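Local coordinates for protein alanine racemase 1 (PDB 4Y2W) that belongs to the alanine racemase family, forming a dimer whose subunits pair an N-terminal TIM barrel with a largely beta C-terminal domain, at residues A[4-8]-A[369-373]; A[16-21]-A[243-247]; A[258-262]-A[274-280]; A[302-307]-A[341-346]. The protein carries 1 engineered substitution. One frame throughout, in Å; residues are numbered along the deposited sequence.

Contact 1 (A[4-8]-A[369-373]); sequences DGVRP and RVPRV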
# COMPACT_ATOMS: atom_id res chain seq x y z
N ASP A 4 17.98 -15.43 -2.84
CA ASP A 4 18.86 -14.60 -3.65
C ASP A 4 18.93 -13.19 -3.06
O ASP A 4 18.43 -12.96 -1.97
CB ASP A 4 18.37 -14.56 -5.11
CG ASP A 4 16.97 -13.97 -5.25
OD1 ASP A 4 16.50 -13.30 -4.31
OD2 ASP A 4 16.35 -14.18 -6.31
N GLY A 5 19.55 -12.26 -3.78
CA GLY A 5 19.69 -10.88 -3.32
C GLY A 5 18.38 -10.17 -3.01
O GLY A 5 18.34 -9.32 -2.13
N VAL A 6 17.32 -10.53 -3.72
CA VAL A 6 16.02 -9.89 -3.56
C VAL A 6 15.26 -10.51 -2.39
O VAL A 6 15.44 -11.68 -2.07
CB VAL A 6 15.17 -10.01 -4.85
CG1 VAL A 6 13.80 -9.35 -4.68
CG2 VAL A 6 15.92 -9.38 -6.02
N ARG A 7 14.41 -9.70 -1.74
CA ARG A 7 13.58 -10.18 -0.64
C ARG A 7 12.80 -11.43 -1.04
O ARG A 7 12.36 -11.54 -2.19
CB ARG A 7 12.60 -9.08 -0.21
CG ARG A 7 11.73 -9.44 0.99
CD ARG A 7 10.61 -8.45 1.18
NE ARG A 7 9.72 -8.84 2.26
CZ ARG A 7 8.54 -8.26 2.53
NH1 ARG A 7 8.09 -7.26 1.78
NH2 ARG A 7 7.81 -8.71 3.54
N PRO A 8 12.62 -12.38 -0.10
CA PRO A 8 11.84 -13.57 -0.43
C PRO A 8 10.44 -13.24 -0.94
O PRO A 8 10.06 -13.69 -2.02
CB PRO A 8 11.79 -14.33 0.90
CG PRO A 8 13.00 -13.89 1.63
CD PRO A 8 13.19 -12.46 1.25
N ARG A 369 6.98 -2.18 0.35
CA ARG A 369 7.94 -3.16 0.87
C ARG A 369 8.17 -4.35 -0.07
O ARG A 369 9.18 -5.05 0.06
CB ARG A 369 7.49 -3.67 2.24
CG ARG A 369 8.63 -4.16 3.11
CD ARG A 369 8.23 -4.25 4.58
NE ARG A 369 7.16 -5.21 4.81
CZ ARG A 369 6.64 -5.49 6.01
NH1 ARG A 369 7.10 -4.88 7.10
NH2 ARG A 369 5.66 -6.37 6.12
N VAL A 370 7.24 -4.59 -1.00
CA VAL A 370 7.35 -5.69 -1.95
C VAL A 370 8.18 -5.27 -3.17
O VAL A 370 7.73 -4.45 -3.97
CB VAL A 370 5.96 -6.14 -2.42
CG1 VAL A 370 6.07 -7.31 -3.40
CG2 VAL A 370 5.08 -6.52 -1.23
N PRO A 371 9.40 -5.82 -3.32
CA PRO A 371 10.16 -5.48 -4.52
C PRO A 371 9.53 -6.06 -5.77
O PRO A 371 8.87 -7.10 -5.71
CB PRO A 371 11.52 -6.11 -4.26
CG PRO A 371 11.22 -7.26 -3.38
CD PRO A 371 10.12 -6.79 -2.47
N ARG A 372 9.73 -5.38 -6.90
CA ARG A 372 9.26 -5.86 -8.20
C ARG A 372 10.43 -6.40 -9.00
O ARG A 372 11.41 -5.70 -9.23
CB ARG A 372 8.58 -4.73 -8.97
CG ARG A 372 7.11 -4.53 -8.66
CD ARG A 372 6.88 -4.02 -7.25
NE ARG A 372 5.51 -3.54 -7.08
CZ ARG A 372 5.00 -3.06 -5.95
NH1 ARG A 372 5.74 -2.97 -4.86
NH2 ARG A 372 3.74 -2.65 -5.91
N VAL A 373 10.31 -7.66 -9.41
CA VAL A 373 11.30 -8.32 -10.26
C VAL A 373 10.70 -8.43 -11.66
O VAL A 373 9.52 -8.74 -11.80
CB VAL A 373 11.66 -9.72 -9.71
CG1 VAL A 373 12.74 -10.37 -10.57
CG2 VAL A 373 12.12 -9.62 -8.26
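Val6 and Arg7, in the loop leading into strand 10-14, pack against Arg369, Pro371 and Val373, where the chain runs into strand 372-376. The contact is buried, apolar at one end and polar at the other, and it fits an N-terminal loop against a loop and the strand start that it leads into, more than 360 residues later. At the apolar end the CG1 branch of Val6 does the touching. It lies 3.6 Å from Pro371 CG, the two side chains sliding past each other in opposite directions, and 4.0 Å from Val373 CG2. Lys380 and Glu383 of strand 379-384 also border this valine. Arg7 CB rests 3.9 Å from Pro371 CG. With CG anti to the backbone N (chi1 -177°) and the chain extended as far as NE, Arg7 runs past the proline at about a right angle and carries its guanidinium to Arg369. There NH1 donates a weak hydrogen bond to the backbone oxygen Arg369 O (3.0 Å, 139° at the hydrogen), which sits at the edge of the guanidinium. The Arg369 chain bends at its third torsion, and the two guanidinium planes are turned 84° from each other. Arg7 NH1 and Arg369 NE approach to 3.8 Å; Asp289 forms salt bridges with both arginines and probably offsets the closeness of their charges. Arg369 has further carboxylate partners in Asp317 and in Glu70 of the second subunit. The polar end is thus a pair of arginines bridged by a shared carboxylate, set at the dimer interface with the Arg369 side chain about 8 Å from a bound alanine.

Contact 2 (A[16-21]-A[243-247]); sequences DAITHN and ELRET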
# COMPACT_ATOMS: atom_id res chain seq x y z
N ASP A 16 6.66 -9.29 -21.08
CA ASP A 16 6.23 -9.87 -22.36
C ASP A 16 4.74 -10.27 -22.36
O ASP A 16 4.13 -10.38 -23.43
CB ASP A 16 7.11 -11.06 -22.77
CG ASP A 16 7.15 -12.16 -21.72
OD1 ASP A 16 7.85 -11.99 -20.70
OD2 ASP A 16 6.49 -13.20 -21.93
N ALA A 17 4.17 -10.49 -21.18
CA ALA A 17 2.74 -10.76 -21.04
C ALA A 17 1.91 -9.48 -21.12
O ALA A 17 0.77 -9.50 -21.59
CB ALA A 17 2.46 -11.48 -19.73
N ILE A 18 2.47 -8.37 -20.64
CA ILE A 18 1.81 -7.07 -20.73
C ILE A 18 1.79 -6.57 -22.18
O ILE A 18 0.77 -6.08 -22.66
CB ILE A 18 2.50 -6.02 -19.82
CG1 ILE A 18 2.38 -6.43 -18.35
CG2 ILE A 18 1.90 -4.64 -20.02
CD1 ILE A 18 3.36 -5.73 -17.43
N THR A 19 2.93 -6.71 -22.87
CA THR A 19 3.01 -6.34 -24.28
C THR A 19 2.08 -7.21 -25.12
O THR A 19 1.48 -6.73 -26.08
CB THR A 19 4.45 -6.46 -24.83
OG1 THR A 19 4.95 -7.79 -24.63
CG2 THR A 19 5.38 -5.46 -24.16
N HIS A 20 1.96 -8.49 -24.76
CA HIS A 20 1.02 -9.39 -25.43
C HIS A 20 -0.42 -8.92 -25.27
O HIS A 20 -1.16 -8.83 -26.24
CB HIS A 20 1.15 -10.81 -24.90
CG HIS A 20 0.06 -11.72 -25.37
ND1 HIS A 20 0.21 -12.57 -26.45
CD2 HIS A 20 -1.20 -11.90 -24.92
CE1 HIS A 20 -0.91 -13.24 -26.63
NE2 HIS A 20 -1.78 -12.85 -25.72
N ASN A 21 -0.82 -8.65 -24.02
CA ASN A 21 -2.18 -8.16 -23.74
C ASN A 21 -2.45 -6.84 -24.44
O ASN A 21 -3.58 -6.57 -24.85
CB ASN A 21 -2.39 -7.99 -22.23
CG ASN A 21 -2.39 -9.31 -21.48
OD1 ASN A 21 -2.50 -10.38 -22.08
ND2 ASN A 21 -2.26 -9.24 -20.16
N GLU A 243 -7.48 -12.96 -25.55
CA GLU A 243 -6.71 -14.00 -24.86
C GLU A 243 -5.62 -13.36 -24.00
O GLU A 243 -4.55 -13.00 -24.49
CB GLU A 243 -6.06 -14.94 -25.88
CG GLU A 243 -5.36 -16.15 -25.26
CD GLU A 243 -3.94 -16.36 -25.77
OE1 GLU A 243 -3.08 -16.76 -24.97
OE2 GLU A 243 -3.70 -16.13 -26.98
N LEU A 244 -5.89 -13.24 -22.70
CA LEU A 244 -4.95 -12.60 -21.78
C LEU A 244 -3.95 -13.58 -21.19
O LEU A 244 -4.28 -14.75 -20.95
CB LEU A 244 -5.71 -11.88 -20.66
CG LEU A 244 -6.66 -10.76 -21.11
CD1 LEU A 244 -7.49 -10.24 -19.94
CD2 LEU A 244 -5.90 -9.62 -21.77
N ARG A 245 -2.73 -13.10 -20.95
CA ARG A 245 -1.70 -13.86 -20.26
C ARG A 245 -1.44 -13.27 -18.88
O ARG A 245 -1.70 -12.10 -18.63
CB ARG A 245 -0.40 -13.90 -21.08
CG ARG A 245 -0.58 -14.48 -22.48
CD ARG A 245 0.65 -15.20 -23.01
NE ARG A 245 1.82 -14.32 -23.16
CZ ARG A 245 2.83 -14.20 -22.29
NH1 ARG A 245 2.85 -14.90 -21.15
NH2 ARG A 245 3.83 -13.38 -22.56
N GLU A 246 -0.92 -14.10 -17.99
CA GLU A 246 -0.66 -13.71 -16.61
C GLU A 246 0.53 -12.75 -16.56
O GLU A 246 1.61 -13.09 -17.05
CB GLU A 246 -0.38 -14.94 -15.76
CG GLU A 246 -0.50 -14.72 -14.26
CD GLU A 246 -0.28 -16.00 -13.49
OE1 GLU A 246 -1.28 -16.57 -13.01
OE2 GLU A 246 0.88 -16.46 -13.38
N THR A 247 0.31 -11.57 -15.98
CA THR A 247 1.32 -10.51 -15.98
C THR A 247 2.05 -10.36 -14.65
O THR A 247 3.19 -9.89 -14.62
CB THR A 247 0.69 -9.15 -16.33
OG1 THR A 247 -0.43 -8.90 -15.47
CG2 THR A 247 0.23 -9.13 -17.77
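Asn21 of helix 15-28 grips Arg245 in the linker that leads from the TIM barrel into strand 248-260, making this a helix-to-linker contact at the junction of the two domains. The carboxamide binds the backbone of a single residue at two points: Arg245 N donates to Asn21 OD1 (3.0 Å, 167°), and Asn21 ND2 donates to Arg245 O (3.3 Å, 165°). Both acceptors are met in the carbonyl plane on a lone pair, so the pair of bonds fixes the rotation of the amide. From the preceding helix residue, His20 NE2 donates to Glu243 O at 3.0 Å, with the oxygen in the plane of the ring. The Arg245 chain then crosses that ring, its CG lying over one face in a CH-pi contact, 3.9 Å from the ring centroid. Bends at the second and third torsions (chi3 -62°) swing the guanidinium round to Asp16, where NH2 and Asp16 OD2 form a salt bridge of 2.7 Å; the nitrogen approaches from above the carboxylate plane. Ala17 CB lies over one face of the guanidinium, toward its rim. Deeper in, Thr247 CG2 packs 3.5 Å from Ile18 CG1 while Thr247 OG1 bonds to Phe230 O. Ile18 also touches Val51 and Leu55 of helix 48-58, and Thr247 joins the backbone of Tyr14, so the linker enters the C-terminal sheet beside strand 10-14.

Contact 3 (A[258-262]-A[274-280]); sequences KDVPA and TKRKSVI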
# COMPACT_ATOMS: atom_id res chain seq x y z
N LYS A 258 7.73 -26.22 11.40
CA LYS A 258 7.67 -26.95 12.66
C LYS A 258 6.61 -28.05 12.64
O LYS A 258 5.57 -27.92 12.00
CB LYS A 258 7.45 -26.02 13.86
CG LYS A 258 6.34 -24.99 13.69
CD LYS A 258 5.80 -24.52 15.04
CE LYS A 258 5.54 -23.02 15.08
NZ LYS A 258 4.82 -22.52 13.88
N ASP A 259 6.92 -29.13 13.35
CA ASP A 259 5.98 -30.22 13.59
C ASP A 259 5.32 -29.97 14.94
O ASP A 259 6.01 -29.77 15.93
CB ASP A 259 6.72 -31.55 13.64
CG ASP A 259 7.23 -31.98 12.28
OD1 ASP A 259 6.45 -32.62 11.53
OD2 ASP A 259 8.40 -31.70 11.95
N VAL A 260 3.99 -29.99 14.96
CA VAL A 260 3.24 -29.76 16.21
C VAL A 260 2.17 -30.83 16.39
O VAL A 260 1.70 -31.41 15.42
CB VAL A 260 2.59 -28.36 16.25
CG1 VAL A 260 3.64 -27.28 16.12
CG2 VAL A 260 1.52 -28.21 15.17
N PRO A 261 1.76 -31.07 17.65
CA PRO A 261 0.69 -32.03 17.93
C PRO A 261 -0.70 -31.43 17.69
O PRO A 261 -0.82 -30.30 17.23
CB PRO A 261 0.89 -32.34 19.41
CG PRO A 261 1.41 -31.06 19.97
CD PRO A 261 2.28 -30.47 18.90
N ALA A 262 -1.74 -32.21 18.00
CA ALA A 262 -3.11 -31.71 17.99
C ALA A 262 -3.32 -30.83 19.22
O ALA A 262 -2.57 -30.93 20.19
CB ALA A 262 -4.09 -32.86 17.99
N THR A 274 -4.99 -26.75 15.92
CA THR A 274 -4.86 -27.96 15.14
C THR A 274 -5.79 -29.05 15.67
O THR A 274 -5.98 -29.18 16.88
CB THR A 274 -3.41 -28.49 15.15
OG1 THR A 274 -2.92 -28.53 16.50
CG2 THR A 274 -2.51 -27.60 14.31
N LYS A 275 -6.39 -29.79 14.75
CA LYS A 275 -7.23 -30.95 15.07
C LYS A 275 -6.48 -32.26 14.81
O LYS A 275 -7.07 -33.34 14.88
CB LYS A 275 -8.54 -30.91 14.27
CG LYS A 275 -9.53 -29.84 14.71
CD LYS A 275 -9.31 -28.51 14.00
CE LYS A 275 -10.22 -27.42 14.55
NZ LYS A 275 -9.96 -26.08 13.95
N ARG A 276 -5.19 -32.16 14.52
CA ARG A 276 -4.38 -33.33 14.17
C ARG A 276 -2.89 -32.99 14.25
O ARG A 276 -2.52 -31.83 14.41
CB ARG A 276 -4.71 -33.79 12.75
CG ARG A 276 -4.63 -32.68 11.71
CD ARG A 276 -4.51 -33.21 10.29
NE ARG A 276 -4.38 -32.12 9.33
CZ ARG A 276 -4.16 -32.27 8.02
NH1 ARG A 276 -4.06 -31.20 7.24
NH2 ARG A 276 -4.05 -33.48 7.48
N LYS A 277 -2.04 -34.01 14.14
CA LYS A 277 -0.61 -33.79 13.93
C LYS A 277 -0.44 -33.02 12.63
O LYS A 277 -1.01 -33.39 11.60
CB LYS A 277 0.15 -35.12 13.84
CG LYS A 277 1.17 -35.33 14.94
CD LYS A 277 2.40 -36.08 14.44
CE LYS A 277 3.58 -35.93 15.40
NZ LYS A 277 4.08 -34.53 15.48
N SER A 278 0.35 -31.94 12.68
CA SER A 278 0.45 -31.03 11.55
C SER A 278 1.87 -30.53 11.34
O SER A 278 2.67 -30.49 12.28
CB SER A 278 -0.48 -29.84 11.75
OG SER A 278 -1.81 -30.25 12.03
N VAL A 279 2.16 -30.15 10.10
CA VAL A 279 3.37 -29.41 9.75
C VAL A 279 2.96 -27.98 9.39
O VAL A 279 2.26 -27.76 8.40
CB VAL A 279 4.11 -30.04 8.55
CG1 VAL A 279 5.40 -29.28 8.25
CG2 VAL A 279 4.42 -31.51 8.82
N ILE A 280 3.40 -27.02 10.20
CA ILE A 280 3.08 -25.61 9.98
C ILE A 280 4.28 -24.88 9.39
O ILE A 280 5.39 -24.95 9.93
CB ILE A 280 2.70 -24.91 11.30
CG1 ILE A 280 1.57 -25.68 12.00
CG2 ILE A 280 2.30 -23.46 11.06
CD1 ILE A 280 0.36 -25.94 11.14
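Val260 carries CG1 anti to its carbonyl carbon (chi1 -59°), which turns the CG2 branch over to Ile280; the isoleucine places CG1 in the same way (chi1 -53°), and the two side chains meet at about a right angle, Val260 CG2 to Ile280 CG1 4.1 Å. They share a face of an antiparallel sheet with Lys258 and Ser278. Lys258 with Ile280 and Val260 with Ser278 are hydrogen-bonded pairs, each held by two nearly straight backbone bonds, such as Val260 N to Ser278 O at 3.0 Å. Asp259 and Val279 form the non-hydrogen-bonded pair between them. Their side chains lie alongside one another on the other face, with Asp259 OD1 3.6 Å from Val279 CG2. Beyond the regular pairing Thr274 takes over: its OG1 donates to Pro261 O (2.8 Å), in the carbonyl plane and on a lone pair, and the same hydroxyl also bonds to Phe264 N. Within its own segment, Ser278 OG donates to Arg276 O at 2.9 Å, from above the carbonyl plane. The Lys258 chain passes Ile280, NZ coming 3.9 Å from Ile280 CG2, and ends on Gly137 O of the second subunit; Ile142 of that subunit packs on Val260. The contact closes the base of the connection between strands 248-260 and 278-283, in which the short strands 265-266 and 272-273 pair antiparallel, and strand 278-283 lies between strand 248-260 and strand 319-322.

Contact 4 (A[302-307]-A[341-346]); sequences LLKGKY and QNNETV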
# COMPACT_ATOMS: atom_id res chain seq x y z
N LEU A 302 -0.83 -21.33 -3.06
CA LEU A 302 -0.26 -22.43 -3.84
C LEU A 302 1.16 -22.74 -3.39
O LEU A 302 1.98 -21.83 -3.23
CB LEU A 302 -0.28 -22.11 -5.33
CG LEU A 302 -1.65 -22.10 -5.99
CD1 LEU A 302 -1.55 -21.56 -7.41
CD2 LEU A 302 -2.27 -23.50 -5.99
N LEU A 303 1.43 -24.02 -3.19
CA LEU A 303 2.75 -24.51 -2.81
C LEU A 303 2.94 -25.88 -3.44
O LEU A 303 2.25 -26.83 -3.06
CB LEU A 303 2.86 -24.62 -1.28
CG LEU A 303 4.05 -25.40 -0.71
CD1 LEU A 303 5.38 -24.79 -1.14
CD2 LEU A 303 3.96 -25.47 0.81
N LYS A 304 3.84 -25.97 -4.42
CA LYS A 304 4.08 -27.20 -5.17
C LYS A 304 2.83 -27.68 -5.90
O LYS A 304 2.60 -28.89 -6.05
CB LYS A 304 4.60 -28.31 -4.24
CG LYS A 304 5.88 -27.98 -3.51
CD LYS A 304 6.15 -28.98 -2.40
CE LYS A 304 7.63 -29.08 -2.08
NZ LYS A 304 8.35 -30.01 -2.99
N GLY A 305 2.01 -26.74 -6.36
CA GLY A 305 0.76 -27.06 -7.06
C GLY A 305 -0.36 -27.58 -6.17
O GLY A 305 -1.37 -28.06 -6.68
N LYS A 306 -0.18 -27.49 -4.86
CA LYS A 306 -1.19 -27.90 -3.89
C LYS A 306 -1.71 -26.67 -3.17
O LYS A 306 -0.97 -25.70 -2.96
CB LYS A 306 -0.60 -28.87 -2.86
CG LYS A 306 0.03 -30.12 -3.44
CD LYS A 306 -1.01 -31.12 -3.92
CE LYS A 306 -0.34 -32.34 -4.52
NZ LYS A 306 -1.33 -33.39 -4.89
N TYR A 307 -2.98 -26.71 -2.78
CA TYR A 307 -3.57 -25.63 -1.99
C TYR A 307 -3.24 -25.80 -0.51
O TYR A 307 -3.41 -26.88 0.05
CB TYR A 307 -5.08 -25.57 -2.21
CG TYR A 307 -5.45 -24.97 -3.55
CD1 TYR A 307 -5.62 -23.60 -3.69
CD2 TYR A 307 -5.60 -25.78 -4.68
CE1 TYR A 307 -5.95 -23.04 -4.91
CE2 TYR A 307 -5.93 -25.23 -5.90
CZ TYR A 307 -6.10 -23.86 -6.01
OH TYR A 307 -6.43 -23.30 -7.22
N GLN A 341 0.94 -21.66 -10.58
CA GLN A 341 1.98 -22.58 -10.13
C GLN A 341 1.57 -24.02 -10.42
O GLN A 341 0.68 -24.56 -9.76
CB GLN A 341 2.24 -22.40 -8.62
CG GLN A 341 3.57 -22.95 -8.15
CD GLN A 341 3.71 -22.99 -6.63
OE1 GLN A 341 2.91 -23.62 -5.94
NE2 GLN A 341 4.73 -22.31 -6.12
N ASN A 342 2.19 -24.64 -11.43
CA ASN A 342 1.95 -26.05 -11.79
C ASN A 342 0.48 -26.42 -12.05
O ASN A 342 -0.17 -27.04 -11.20
CB ASN A 342 2.50 -26.98 -10.70
CG ASN A 342 3.97 -26.75 -10.41
OD1 ASN A 342 4.71 -26.25 -11.25
ND2 ASN A 342 4.39 -27.12 -9.21
N ASN A 343 -0.03 -26.05 -13.22
CA ASN A 343 -1.41 -26.38 -13.61
C ASN A 343 -2.42 -26.02 -12.52
O ASN A 343 -3.33 -26.80 -12.21
CB ASN A 343 -1.53 -27.87 -13.95
CG ASN A 343 -0.51 -28.31 -14.99
OD1 ASN A 343 0.18 -29.32 -14.81
ND2 ASN A 343 -0.40 -27.55 -16.08
N GLU A 344 -2.24 -24.84 -11.93
CA GLU A 344 -3.07 -24.39 -10.82
C GLU A 344 -2.87 -22.89 -10.61
O GLU A 344 -1.75 -22.40 -10.70
CB GLU A 344 -2.71 -25.15 -9.54
CG GLU A 344 -3.89 -25.36 -8.61
CD GLU A 344 -4.95 -26.27 -9.20
OE1 GLU A 344 -4.62 -27.43 -9.52
OE2 GLU A 344 -6.11 -25.82 -9.32
N THR A 345 -3.95 -22.18 -10.33
CA THR A 345 -3.91 -20.73 -10.29
C THR A 345 -4.78 -20.17 -9.17
O THR A 345 -5.95 -20.52 -9.05
CB THR A 345 -4.37 -20.14 -11.64
OG1 THR A 345 -3.51 -20.62 -12.68
CG2 THR A 345 -4.33 -18.61 -11.63
N VAL A 346 -4.19 -19.30 -8.35
CA VAL A 346 -4.95 -18.43 -7.46
C VAL A 346 -4.95 -17.04 -8.08
O VAL A 346 -4.12 -16.19 -7.74
CB VAL A 346 -4.41 -18.40 -6.01
CG1 VAL A 346 -4.93 -19.60 -5.23
CG2 VAL A 346 -2.89 -18.34 -5.96
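Gln341 and Gly305 make the main polar link between the hairpin of strands 300-303 and 306-311 and the turn before strand 345-346. Gly305 N donates almost straight to Gln341 OE1 (3.3 Å, 177°), reaching it from above the amide plane; an extended Gln341 chain, with CG anti to the backbone N (chi1 -161°), brings the oxygen there. Lys304 N lies 2.9 Å from the same OE1. Leu303 N, though near it, is used inside the type I' turn, where it donates to Lys306 O while Lys306 N returns a bond to Leu303 O. The other end of the amide, Gln341 NE2, has a weak bond to Glu334, and Gln341 N is taken by Glu344 O at 2.8 Å. Tyr307 OH has one proton and two long, weak candidates, Glu344 OE2 at 3.3 Å and Thr345 O at 3.4 Å. Beside these groups Leu302 and Val346 meet tip to tip, CD1 to CG2 3.8 Å, and Val346 CG1 lies 3.6 Å from Tyr307 CE1. Leu302 is backbone-bonded to Val336 and Val346 to Gly339, so the contact sits beside strand 334-336, and strand 306-311 pairs antiparallel with strand 319-322.

In the fold
From the N terminus, the loop at 4-8 opens contact 1, which closes only at 369-373 and so encloses the other three. Helix 15-28 opens contact 2, closed by 243-247 after the chain has completed the TIM barrel. Contacts 3 and 4 then follow in series within the C-terminal domain, and no two contacts cross. Contacts 1, 3 and 4 reach the same mixed sheet; contact 2 ties the linker entering that sheet to helix 15-28. Contacts 2 and 4 touch through Glu246 and Thr345, whereas contacts 2 and 3 have centres 41 Å apart. Contacts 1 and 3 both meet the second subunit.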